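PDB 5FHK: LysR family transcriptional regulator from Vibrio vulnificus, which probably binds specific DNA sequences to control transcription of virulence genes, the chain here being its regulatory domain. Local coordinates for residues 16-21 against 40-45; 31-36 against 198-203; 112-115 against 121-124; 141-146 against 164-169. All blocks are in the same frame, centred on the assembly; numbering follows the deposited sequence.

Interaction 1 (16-21 against 40-45)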
loop_
_atom_site.group_PDB
_atom_site.type_symbol
_atom_site.label_atom_id
_atom_site.label_comp_id
_atom_site.label_asym_id
_atom_site.label_seq_id
_atom_site.Cartn_x
_atom_site.Cartn_y
_atom_site.Cartn_z
ATOM N N ASN A 16 -1.786 -5.491 -4.370
ATOM C CA ASN A 16 -0.377 -5.087 -4.355
ATOM C C ASN A 16 0.109 -4.408 -5.627
ATOM O O ASN A 16 1.192 -3.807 -5.602
ATOM C CB ASN A 16 0.506 -6.292 -4.118
ATOM C CG ASN A 16 0.375 -6.820 -2.734
ATOM O OD1 ASN A 16 0.703 -6.133 -1.771
ATOM N ND2 ASN A 16 -0.087 -8.056 -2.612
ATOM N N LEU A 17 -0.647 -4.480 -6.725
ATOM C CA LEU A 17 -0.152 -4.106 -8.039
ATOM C C LEU A 17 -0.737 -2.808 -8.546
ATOM O O LEU A 17 -0.329 -2.339 -9.613
ATOM C CB LEU A 17 -0.477 -5.209 -9.060
ATOM C CG LEU A 17 -0.019 -6.633 -8.751
ATOM C CD1 LEU A 17 -0.543 -7.570 -9.833
ATOM C CD2 LEU A 17 1.489 -6.693 -8.713
ATOM N N THR A 18 -1.693 -2.227 -7.828
ATOM C CA THR A 18 -2.449 -1.098 -8.361
ATOM C C THR A 18 -1.550 0.081 -8.669
ATOM O O THR A 18 -1.640 0.678 -9.748
ATOM C CB THR A 18 -3.531 -0.684 -7.375
ATOM O OG1 THR A 18 -4.586 -1.648 -7.414
ATOM C CG2 THR A 18 -4.073 0.701 -7.717
ATOM N N LYS A 19 -0.668 0.429 -7.737
ATOM C CA LYS A 19 0.173 1.601 -7.914
ATOM C C LYS A 19 1.021 1.481 -9.180
ATOM O O LYS A 19 1.029 2.386 -10.016
ATOM C CB LYS A 19 1.035 1.808 -6.666
ATOM C CG LYS A 19 2.055 2.890 -6.834
ATOM C CD LYS A 19 1.489 4.247 -6.530
ATOM C CE LYS A 19 2.593 5.281 -6.662
ATOM N NZ LYS A 19 3.174 5.256 -8.044
ATOM N N ARG A 20 1.658 0.324 -9.381
ATOM C CA ARG A 20 2.609 0.113 -10.475
ATOM C C ARG A 20 1.907 -0.105 -11.810
ATOM O O ARG A 20 2.274 0.498 -12.822
ATOM C CB ARG A 20 3.492 -1.099 -10.166
ATOM C CG ARG A 20 4.626 -0.872 -9.197
ATOM C CD ARG A 20 5.774 -0.146 -9.890
ATOM N NE ARG A 20 6.705 0.391 -8.904
ATOM C CZ ARG A 20 7.914 -0.104 -8.671
ATOM N NH1 ARG A 20 8.351 -1.143 -9.370
ATOM N NH2 ARG A 20 8.686 0.440 -7.732
ATOM N N MET A 21 0.903 -0.977 -11.840
ATOM C CA MET A 21 0.305 -1.415 -13.093
ATOM C C MET A 21 -0.951 -0.650 -13.484
ATOM O O MET A 21 -1.296 -0.634 -14.674
ATOM C CB MET A 21 -0.038 -2.907 -13.018
ATOM C CG MET A 21 1.129 -3.775 -12.641
ATOM S SD MET A 21 0.762 -5.530 -12.872
ATOM C CE MET A 21 0.369 -5.549 -14.626
ATOM N N LEU A 40 -12.058 4.164 -6.506
ATOM C CA LEU A 40 -11.184 3.007 -6.678
ATOM C C LEU A 40 -11.034 2.232 -5.369
ATOM O O LEU A 40 -10.747 2.817 -4.318
ATOM C CB LEU A 40 -9.812 3.461 -7.172
ATOM C CG LEU A 40 -8.684 2.424 -7.181
ATOM C CD1 LEU A 40 -9.115 1.223 -7.986
ATOM C CD2 LEU A 40 -7.459 3.033 -7.805
ATOM N N THR A 41 -11.175 0.909 -5.437
ATOM C CA THR A 41 -10.972 0.061 -4.265
ATOM C C THR A 41 -9.956 -1.036 -4.591
ATOM O O THR A 41 -10.220 -1.909 -5.425
ATOM C CB THR A 41 -12.303 -0.527 -3.793
ATOM O OG1 THR A 41 -13.278 0.525 -3.676
ATOM C CG2 THR A 41 -12.138 -1.211 -2.431
ATOM N N THR A 42 -8.794 -0.998 -3.936
ATOM C CA THR A 42 -7.844 -2.101 -4.045
ATOM C C THR A 42 -8.432 -3.334 -3.358
ATOM O O THR A 42 -8.989 -3.235 -2.265
ATOM C CB THR A 42 -6.502 -1.737 -3.407
ATOM O OG1 THR A 42 -6.645 -1.698 -1.987
ATOM C CG2 THR A 42 -6.017 -0.375 -3.859
ATOM N N GLU A 43 -8.306 -4.498 -3.998
ATOM C CA GLU A 43 -9.059 -5.694 -3.622
ATOM C C GLU A 43 -8.161 -6.928 -3.585
ATOM O O GLU A 43 -7.367 -7.142 -4.502
ATOM C CB GLU A 43 -10.206 -5.922 -4.622
ATOM C CG GLU A 43 -11.042 -7.137 -4.340
ATOM C CD GLU A 43 -11.429 -7.211 -2.886
ATOM O OE1 GLU A 43 -11.133 -8.250 -2.250
ATOM O OE2 GLU A 43 -12.022 -6.216 -2.388
ATOM N N SER A 44 -8.328 -7.769 -2.554
ATOM C CA SER A 44 -7.526 -8.985 -2.366
ATOM C C SER A 44 -8.127 -10.236 -3.012
ATOM O O SER A 44 -7.420 -10.979 -3.701
ATOM C CB SER A 44 -7.307 -9.253 -0.874
ATOM O OG SER A 44 -6.410 -8.308 -0.320
ATOM N N ASN A 45 -9.413 -10.512 -2.778
ATOM C CA ASN A 45 -10.080 -11.690 -3.342
ATOM C C ASN A 45 -11.216 -11.218 -4.250
ATOM O O ASN A 45 -12.295 -10.847 -3.781
ATOM C CB ASN A 45 -10.584 -12.636 -2.242
ATOM C CG ASN A 45 -11.357 -11.918 -1.150
ATOM O OD1 ASN A 45 -11.024 -10.796 -0.768
ATOM N ND2 ASN A 45 -12.403 -12.560 -0.647
#
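Leu40, in the strand, reaches toward Thr18 in the first turn of helix 18-32, and the two side chains meet tip to tip, Leu40 CD2 lying 4.1 Å from Thr18 CG2. The leucine holds CG anti to its backbone N (chi1 170°), which carries the branched end across to the helix; its methyls suit a buried site that is also lined by Ile11 and by Phe131 of the second subunit. Thr41 turns its side chain away, as alternation along a strand requires, and its backbone pairs with strand 9-14. At Thr42 the chain again faces the helix. Its CG2 comes 4.0 Å from Thr18 OG1, the two threonines crossing at about a right angle. This is van der Waals contact: the Thr18 hydroxyl has its polar partners in Thr13 OG1 and Pro14 O, so threonine fits here by offering a methyl to Leu40 and a hydroxyl to the preceding strand end. Glu43 points away once more, and its carboxylate folds over the end of the strand, where OE1 takes the N-H of Asn45 at 2.9 Å with its anti lone pair and that of Ser44 more weakly. Strand 9-14, helix 18-32 and strand 38-43 form a beta-alpha-beta unit, and this contact seats the helix start on the second strand, as expected in the periplasmic-binding-protein-like fold of LysR regulatory domains.

Interaction 2 (31-36 against 198-203)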
loop_
_atom_site.group_PDB
_atom_site.type_symbol
_atom_site.label_atom_id
_atom_site.label_comp_id
_atom_site.label_asym_id
_atom_site.label_seq_id
_atom_site.Cartn_x
_atom_site.Cartn_y
_atom_site.Cartn_z
ATOM N N SER A 31 -6.726 12.594 -16.603
ATOM C CA SER A 31 -6.166 13.744 -17.269
ATOM C C SER A 31 -6.971 14.093 -18.511
ATOM O O SER A 31 -7.244 15.267 -18.764
ATOM C CB SER A 31 -4.714 13.429 -17.614
ATOM O OG SER A 31 -3.956 14.583 -17.662
ATOM N N GLN A 32 -7.405 13.077 -19.273
ATOM C CA GLN A 32 -8.103 13.325 -20.525
ATOM C C GLN A 32 -9.584 13.636 -20.313
ATOM O O GLN A 32 -10.192 14.311 -21.154
ATOM C CB GLN A 32 -7.932 12.109 -21.450
ATOM C CG GLN A 32 -8.309 12.321 -22.920
ATOM C CD GLN A 32 -7.985 11.103 -23.779
ATOM O OE1 GLN A 32 -6.887 10.534 -23.697
ATOM N NE2 GLN A 32 -8.951 10.680 -24.594
ATOM N N TYR A 33 -10.171 13.167 -19.207
ATOM C CA TYR A 33 -11.592 13.342 -18.914
ATOM C C TYR A 33 -11.733 13.918 -17.512
ATOM O O TYR A 33 -12.198 13.241 -16.588
ATOM C CB TYR A 33 -12.341 12.019 -19.043
ATOM C CG TYR A 33 -12.221 11.400 -20.407
ATOM C CD1 TYR A 33 -13.000 11.836 -21.455
ATOM C CD2 TYR A 33 -11.294 10.417 -20.657
ATOM C CE1 TYR A 33 -12.882 11.263 -22.701
ATOM C CE2 TYR A 33 -11.172 9.840 -21.887
ATOM C CZ TYR A 33 -11.971 10.259 -22.911
ATOM O OH TYR A 33 -11.835 9.687 -24.155
ATOM N N PRO A 34 -11.334 15.177 -17.321
ATOM C CA PRO A 34 -11.473 15.804 -15.990
ATOM C C PRO A 34 -12.899 15.830 -15.464
ATOM O O PRO A 34 -13.094 15.928 -14.246
ATOM C CB PRO A 34 -10.956 17.228 -16.220
ATOM C CG PRO A 34 -10.277 17.195 -17.556
ATOM C CD PRO A 34 -10.927 16.146 -18.348
ATOM N N GLU A 35 -13.905 15.789 -16.347
ATOM C CA GLU A 35 -15.297 15.788 -15.918
ATOM C C GLU A 35 -15.724 14.460 -15.300
ATOM O O GLU A 35 -16.755 14.415 -14.630
ATOM C CB GLU A 35 -16.204 16.123 -17.105
ATOM C CG GLU A 35 -16.139 15.110 -18.248
ATOM C CD GLU A 35 -14.943 15.309 -19.174
ATOM O OE1 GLU A 35 -14.130 16.235 -18.954
ATOM O OE2 GLU A 35 -14.807 14.527 -20.131
ATOM N N ILE A 36 -14.955 13.387 -15.499
ATOM C CA ILE A 36 -15.313 12.061 -15.006
ATOM C C ILE A 36 -14.674 11.832 -13.644
ATOM O O ILE A 36 -13.489 12.147 -13.441
ATOM C CB ILE A 36 -14.873 10.985 -16.016
ATOM C CG1 ILE A 36 -15.597 11.209 -17.356
ATOM C CG2 ILE A 36 -15.107 9.581 -15.467
ATOM C CD1 ILE A 36 -15.288 10.141 -18.400
ATOM N N ILE A 198 -13.361 2.196 -20.685
ATOM C CA ILE A 198 -12.947 0.901 -21.211
ATOM C C ILE A 198 -12.200 1.062 -22.525
ATOM O O ILE A 198 -11.261 0.315 -22.816
ATOM C CB ILE A 198 -14.182 -0.003 -21.370
ATOM C CG1 ILE A 198 -14.588 -0.564 -20.003
ATOM C CG2 ILE A 198 -13.915 -1.100 -22.358
ATOM C CD1 ILE A 198 -16.063 -0.961 -19.915
ATOM N N ASP A 199 -12.639 2.000 -23.367
ATOM C CA ASP A 199 -11.937 2.222 -24.621
ATOM C C ASP A 199 -10.570 2.840 -24.379
ATOM O O ASP A 199 -9.612 2.523 -25.090
ATOM C CB ASP A 199 -12.765 3.120 -25.546
ATOM C CG ASP A 199 -13.941 2.382 -26.188
ATOM O OD1 ASP A 199 -13.943 1.116 -26.222
ATOM O OD2 ASP A 199 -14.867 3.080 -26.669
ATOM N N TYR A 200 -10.467 3.760 -23.414
ATOM C CA TYR A 200 -9.154 4.299 -23.071
ATOM C C TYR A 200 -8.192 3.171 -22.714
ATOM O O TYR A 200 -7.067 3.117 -23.225
ATOM C CB TYR A 200 -9.262 5.299 -21.921
ATOM C CG TYR A 200 -7.953 6.021 -21.661
ATOM C CD1 TYR A 200 -7.604 7.175 -22.381
ATOM C CD2 TYR A 200 -7.053 5.537 -20.728
ATOM C CE1 TYR A 200 -6.394 7.826 -22.144
ATOM C CE2 TYR A 200 -5.876 6.181 -20.484
ATOM C CZ TYR A 200 -5.545 7.317 -21.189
ATOM O OH TYR A 200 -4.349 7.903 -20.901
ATOM N N VAL A 201 -8.649 2.235 -21.870
ATOM C CA VAL A 201 -7.812 1.124 -21.415
ATOM C C VAL A 201 -7.362 0.287 -22.600
ATOM O O VAL A 201 -6.174 -0.005 -22.756
ATOM C CB VAL A 201 -8.563 0.267 -20.372
ATOM C CG1 VAL A 201 -7.732 -0.946 -19.943
ATOM C CG2 VAL A 201 -8.912 1.080 -19.143
ATOM N N ILE A 202 -8.298 -0.073 -23.482
ATOM C CA ILE A 202 -7.907 -0.885 -24.628
ATOM C C ILE A 202 -6.950 -0.111 -25.525
ATOM O O ILE A 202 -5.914 -0.633 -25.950
ATOM C CB ILE A 202 -9.140 -1.385 -25.393
ATOM C CG1 ILE A 202 -9.928 -2.366 -24.516
ATOM C CG2 ILE A 202 -8.708 -2.071 -26.671
ATOM C CD1 ILE A 202 -11.408 -2.515 -24.934
ATOM N N ALA A 203 -7.259 1.160 -25.797
ATOM C CA ALA A 203 -6.377 1.955 -26.636
ATOM C C ALA A 203 -5.062 2.275 -25.944
ATOM O O ALA A 203 -4.083 2.586 -26.621
ATOM C CB ALA A 203 -7.076 3.241 -27.084
#
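The ring of Tyr200 receives Gln32 at its edge: the amide oxygen OE1 lies in the ring plane, 3.2 Å from CE1. The ring of Tyr33 also turns an edge to Tyr200, with its CE2 4.5 Å from Tyr200 CD1, a looser apolar touch. One face of the Tyr33 ring is covered within its own segment by Gln32 CG, 3.9 Å above the plane and displaced toward the rim, while Glu35 OE2 sits in plane at another edge. Both Gln32 and Tyr200 carry CG anti to the backbone N, which sends them out from their helices toward each other; the extended glutamine chain then delivers its amide with its plane 71° from the phenol ring. Helix 18-32 ends here, Tyr33 being the first residue to leave helical geometry and the start of a type I turn to Ile36. Behind the surface pair, Tyr33 packs on Phe29 and on Leu196 of helix 192-204. Long, amphipathic side chains suit such a place, since they span the 9.4 Å between Gln32 CA and Tyr200 CA and still tolerate water. An aromatic C-H edge is slightly positive and an amide oxygen slightly negative, so the closest approach is probably a mild electrostatic attraction between the two helices rather than a strong directional bond.

Interaction 3 (112-115 against 121-124)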
loop_
_atom_site.group_PDB
_atom_site.type_symbol
_atom_site.label_atom_id
_atom_site.label_comp_id
_atom_site.label_asym_id
_atom_site.label_seq_id
_atom_site.Cartn_x
_atom_site.Cartn_y
_atom_site.Cartn_z
ATOM N N LYS A 112 2.366 -18.562 0.428
ATOM C CA LYS A 112 2.717 -19.891 -0.056
ATOM C C LYS A 112 3.581 -19.720 -1.298
ATOM O O LYS A 112 3.203 -18.993 -2.224
ATOM C CB LYS A 112 1.454 -20.700 -0.368
ATOM C CG LYS A 112 1.676 -22.162 -0.785
ATOM C CD LYS A 112 0.330 -22.822 -1.072
ATOM C CE LYS A 112 0.255 -23.341 -2.498
ATOM N NZ LYS A 112 0.447 -22.211 -3.478
ATOM N N TRP A 113 4.752 -20.341 -1.300
ATOM C CA TRP A 113 5.685 -20.213 -2.415
ATOM C C TRP A 113 5.636 -21.517 -3.202
ATOM O O TRP A 113 6.132 -22.545 -2.734
ATOM C CB TRP A 113 7.112 -19.932 -1.943
ATOM C CG TRP A 113 7.351 -18.633 -1.270
ATOM C CD1 TRP A 113 6.425 -17.670 -0.945
ATOM C CD2 TRP A 113 8.615 -18.141 -0.819
ATOM N NE1 TRP A 113 7.041 -16.619 -0.321
ATOM C CE2 TRP A 113 8.389 -16.875 -0.246
ATOM C CE3 TRP A 113 9.927 -18.644 -0.865
ATOM C CZ2 TRP A 113 9.421 -16.104 0.289
ATOM C CZ3 TRP A 113 10.957 -17.876 -0.322
ATOM C CH2 TRP A 113 10.693 -16.625 0.257
ATOM N N THR A 114 5.047 -21.469 -4.390
ATOM C CA THR A 114 4.974 -22.614 -5.297
ATOM C C THR A 114 5.949 -22.363 -6.434
ATOM O O THR A 114 5.684 -21.541 -7.315
ATOM C CB THR A 114 3.556 -22.797 -5.814
ATOM O OG1 THR A 114 2.662 -22.809 -4.697
ATOM C CG2 THR A 114 3.443 -24.098 -6.609
ATOM N N LEU A 115 7.070 -23.079 -6.421
ATOM C CA LEU A 115 8.204 -22.785 -7.282
ATOM C C LEU A 115 8.451 -23.918 -8.262
ATOM O O LEU A 115 8.590 -25.076 -7.852
ATOM C CB LEU A 115 9.457 -22.545 -6.441
ATOM C CG LEU A 115 9.287 -21.329 -5.528
ATOM C CD1 LEU A 115 10.554 -21.099 -4.752
ATOM C CD2 LEU A 115 8.948 -20.076 -6.351
ATOM N N GLU A 121 10.318 -29.569 -12.044
ATOM C CA GLU A 121 10.143 -29.931 -10.642
ATOM C C GLU A 121 9.440 -28.809 -9.887
ATOM O O GLU A 121 9.674 -27.625 -10.145
ATOM C CB GLU A 121 11.494 -30.233 -9.988
ATOM C CG GLU A 121 11.384 -30.757 -8.551
ATOM C CD GLU A 121 12.719 -30.810 -7.803
ATOM O OE1 GLU A 121 13.769 -30.494 -8.418
ATOM O OE2 GLU A 121 12.709 -31.178 -6.598
ATOM N N THR A 122 8.582 -29.184 -8.938
ATOM C CA THR A 122 7.770 -28.240 -8.176
ATOM C C THR A 122 8.073 -28.395 -6.694
ATOM O O THR A 122 7.955 -29.494 -6.142
ATOM C CB THR A 122 6.279 -28.462 -8.440
ATOM O OG1 THR A 122 5.920 -27.855 -9.687
ATOM C CG2 THR A 122 5.417 -27.883 -7.311
ATOM N N VAL A 123 8.437 -27.292 -6.051
ATOM C CA VAL A 123 8.694 -27.257 -4.620
ATOM C C VAL A 123 7.745 -26.241 -3.991
ATOM O O VAL A 123 7.597 -25.128 -4.508
ATOM C CB VAL A 123 10.168 -26.910 -4.339
ATOM C CG1 VAL A 123 10.345 -26.415 -2.910
ATOM C CG2 VAL A 123 11.053 -28.129 -4.610
ATOM N N VAL A 124 7.101 -26.623 -2.882
ATOM C CA VAL A 124 6.188 -25.751 -2.142
ATOM C C VAL A 124 6.846 -25.378 -0.819
ATOM O O VAL A 124 7.305 -26.259 -0.084
ATOM C CB VAL A 124 4.825 -26.432 -1.907
ATOM C CG1 VAL A 124 3.889 -25.495 -1.158
ATOM C CG2 VAL A 124 4.208 -26.826 -3.238
#
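Leu115 and Val123 form the hydrogen-bonded pair of an antiparallel beta hairpin, made by strands 113-117 and 122-125, and each residue bonds to the other through its backbone. Leu115 N gives its hydrogen to Val123 O at 2.9 Å, and Val123 N returns the bond to Leu115 O at the same length, both nearly straight at 168°. The tightness of the contact lies in these two bonds, which lock the register; the axes of 113-115 and 122-124 approach to 4.8 Å. The face bearing the two side chains is the buried one, packed by other residues rather than by leucine and valine touching each other. Both meet Trp173 of the third strand of this small sheet, while Leu99 covers Leu115; branched aliphatic groups fill such a place without leaving a polar atom to be satisfied. The other face, that of Thr114 and Val124, is looser and more exposed. Its pair is non-hydrogen-bonded, and the methyls Thr114 CG2 and Val124 CG2 stand 4.4 Å apart. Beta-branched residues suit it because they favour the extended backbone and, in threonine, offer a hydroxyl, here taken by the lysine. Val124 puts CG1 anti to its backbone N (chi1 -179°), where the methyl leans against Lys112 CG at 4.0 Å. The lysine thus spends its aliphatic stem on the valine, then bends to hydrogen-bond through NZ to OG1 of Thr114, two residues on, at 2.6 Å. Within the non-hydrogen-bonded pair, Val124 turns its CA-H to Trp113 O, CA and O 3.3 Å apart.

Interaction 4 (141-146 against 164-169)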
loop_
_atom_site.group_PDB
_atom_site.type_symbol
_atom_site.label_atom_id
_atom_site.label_comp_id
_atom_site.label_asym_id
_atom_site.label_seq_id
_atom_site.Cartn_x
_atom_site.Cartn_y
_atom_site.Cartn_z
ATOM N N SER A 141 10.571 -3.785 1.646
ATOM C CA SER A 141 11.412 -2.906 2.447
ATOM C C SER A 141 12.347 -3.706 3.345
ATOM O O SER A 141 13.528 -3.372 3.470
ATOM C CB SER A 141 10.526 -1.964 3.260
ATOM O OG SER A 141 11.144 -1.661 4.491
ATOM N N ALA A 142 11.853 -4.809 3.932
ATOM C CA ALA A 142 12.690 -5.611 4.819
ATOM C C ALA A 142 13.752 -6.376 4.039
ATOM O O ALA A 142 14.877 -6.563 4.533
ATOM C CB ALA A 142 11.823 -6.576 5.637
ATOM N N CYS A 143 13.399 -6.829 2.829
ATOM C CA CYS A 143 14.347 -7.456 1.921
ATOM C C CYS A 143 15.489 -6.503 1.577
ATOM O O CYS A 143 16.668 -6.878 1.644
ATOM C CB CYS A 143 13.609 -7.883 0.653
ATOM S SG CYS A 143 14.525 -8.903 -0.511
ATOM N N SER A 144 15.151 -5.261 1.198
ATOM C CA SER A 144 16.174 -4.260 0.892
ATOM C C SER A 144 17.115 -4.035 2.068
ATOM O O SER A 144 18.311 -3.772 1.873
ATOM C CB SER A 144 15.508 -2.943 0.503
ATOM O OG SER A 144 15.096 -2.960 -0.846
ATOM N N GLU A 145 16.613 -4.166 3.287
ATOM C CA GLU A 145 17.452 -4.025 4.461
ATOM C C GLU A 145 18.233 -5.293 4.782
ATOM O O GLU A 145 18.905 -5.350 5.814
ATOM C CB GLU A 145 16.601 -3.581 5.654
ATOM C CG GLU A 145 16.432 -2.054 5.728
ATOM C CD GLU A 145 17.139 -1.422 6.933
ATOM O OE1 GLU A 145 16.745 -0.305 7.340
ATOM O OE2 GLU A 145 18.084 -2.040 7.476
ATOM N N GLY A 146 18.183 -6.304 3.920
ATOM C CA GLY A 146 19.061 -7.442 4.078
ATOM C C GLY A 146 18.648 -8.433 5.133
ATOM O O GLY A 146 19.504 -9.152 5.662
ATOM N N GLY A 164 20.710 -3.331 -9.324
ATOM C CA GLY A 164 21.525 -4.187 -8.488
ATOM C C GLY A 164 21.270 -4.077 -6.995
ATOM O O GLY A 164 21.981 -4.727 -6.221
ATOM N N SER A 165 20.296 -3.263 -6.560
ATOM C CA SER A 165 19.997 -3.142 -5.132
ATOM C C SER A 165 19.307 -4.386 -4.584
ATOM O O SER A 165 19.339 -4.618 -3.372
ATOM C CB SER A 165 19.124 -1.912 -4.848
ATOM O OG SER A 165 18.042 -1.794 -5.769
ATOM N N LEU A 166 18.634 -5.151 -5.430
ATOM C CA LEU A 166 18.198 -6.495 -5.094
ATOM C C LEU A 166 18.778 -7.435 -6.140
ATOM O O LEU A 166 19.016 -7.036 -7.278
ATOM C CB LEU A 166 16.662 -6.609 -5.042
ATOM C CG LEU A 166 15.933 -5.869 -3.913
ATOM C CD1 LEU A 166 14.441 -5.790 -4.175
ATOM C CD2 LEU A 166 16.195 -6.527 -2.520
ATOM N N VAL A 167 19.003 -8.680 -5.743
ATOM C CA VAL A 167 19.577 -9.715 -6.595
ATOM C C VAL A 167 18.571 -10.856 -6.732
ATOM O O VAL A 167 17.924 -11.241 -5.751
ATOM C CB VAL A 167 20.901 -10.237 -5.995
ATOM C CG1 VAL A 167 21.353 -11.498 -6.685
ATOM C CG2 VAL A 167 21.992 -9.166 -6.058
ATOM N N ARG A 168 18.488 -11.439 -7.923
ATOM C CA ARG A 168 17.697 -12.653 -8.114
ATOM C C ARG A 168 18.418 -13.844 -7.502
ATOM O O ARG A 168 19.604 -14.055 -7.744
ATOM C CB ARG A 168 17.461 -12.895 -9.605
ATOM C CG ARG A 168 16.795 -14.223 -9.947
ATOM C CD ARG A 168 15.403 -13.983 -10.430
ATOM N NE ARG A 168 14.630 -15.203 -10.668
ATOM C CZ ARG A 168 14.166 -15.580 -11.859
ATOM N NH1 ARG A 168 14.409 -14.851 -12.937
ATOM N NH2 ARG A 168 13.459 -16.696 -11.978
ATOM N N ILE A 169 17.718 -14.628 -6.701
ATOM C CA ILE A 169 18.336 -15.835 -6.192
ATOM C C ILE A 169 17.538 -17.020 -6.715
ATOM O O ILE A 169 16.331 -16.918 -6.946
ATOM C CB ILE A 169 18.439 -15.824 -4.651
ATOM C CG1 ILE A 169 17.068 -15.860 -4.022
ATOM C CG2 ILE A 169 19.146 -14.570 -4.181
ATOM C CD1 ILE A 169 16.973 -16.889 -2.953
#
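Cys143 SG lies only 3.5 Å from Leu166 CD2, a close approach for a sulfur and a methyl, and that single methyl carries the whole contact. The same CD2 also stands 4.1 Å from the backbone N of Ser144 and equally far from Ser144 OG, so it rests against two consecutive residues, Cys143 and Ser144, in the last turn of helix 136-144. Cys143 holds its sulfur anti to the backbone N (chi1 -171°), projecting it from the helix toward the loop. Leu166 starts off at an angle to the helix, its CG anti to its own carbonyl carbon, and its branched end then brings CD2 in. Sulfur is polarisable and weakly polar, which suits a buried place shared with a leucine; the cysteine side chain also packs on Thr150 of strand 149-153. The helix ends immediately afterwards in a Schellman motif: Gly146 N bonds to Cys143 O at 2.8 Å, Leu147 N reaches back to Ala142 O, and Gly146 takes the positive phi for which glycine is favoured. The partner segment also follows a helix end, since Gly164 adopts positive phi after helix 158-163 and the chain runs through Leu166 into the short strand 167-168, which joins the mixed sheet of this periplasmic-binding-protein-like domain. Tyr160 of helix 158-163 touches both Leu166 and Ser144. Serine, small and polar, suits the partly exposed side of the methyl. Earlier in the helix, Ser141 OG is hydrogen-bonded to Asn27 ND2 of the second subunit.

Interactions 1 and 2 share helix 18-32, the first at its buried start against a strand and the second at its exposed end against helix 192-204; their centres are 19 Å apart. Interactions 1 and 4 are both buried, joining a helix to a strand or the loop leading into one, the first through methyls and a threonine hydroxyl, the fourth through a cysteine sulfur against a leucine methyl. Interaction 2 is a surface contact of ring edges and an amide. Interaction 3 alone is held by backbone hydrogen bonds across its segments, with one buried and one solvent-facing side. Interactions 3 and 4 lie across the chain's centre from interaction 2. Interactions 1, 2 and 4 touch the second subunit, whereas the segments of interaction 3 do not.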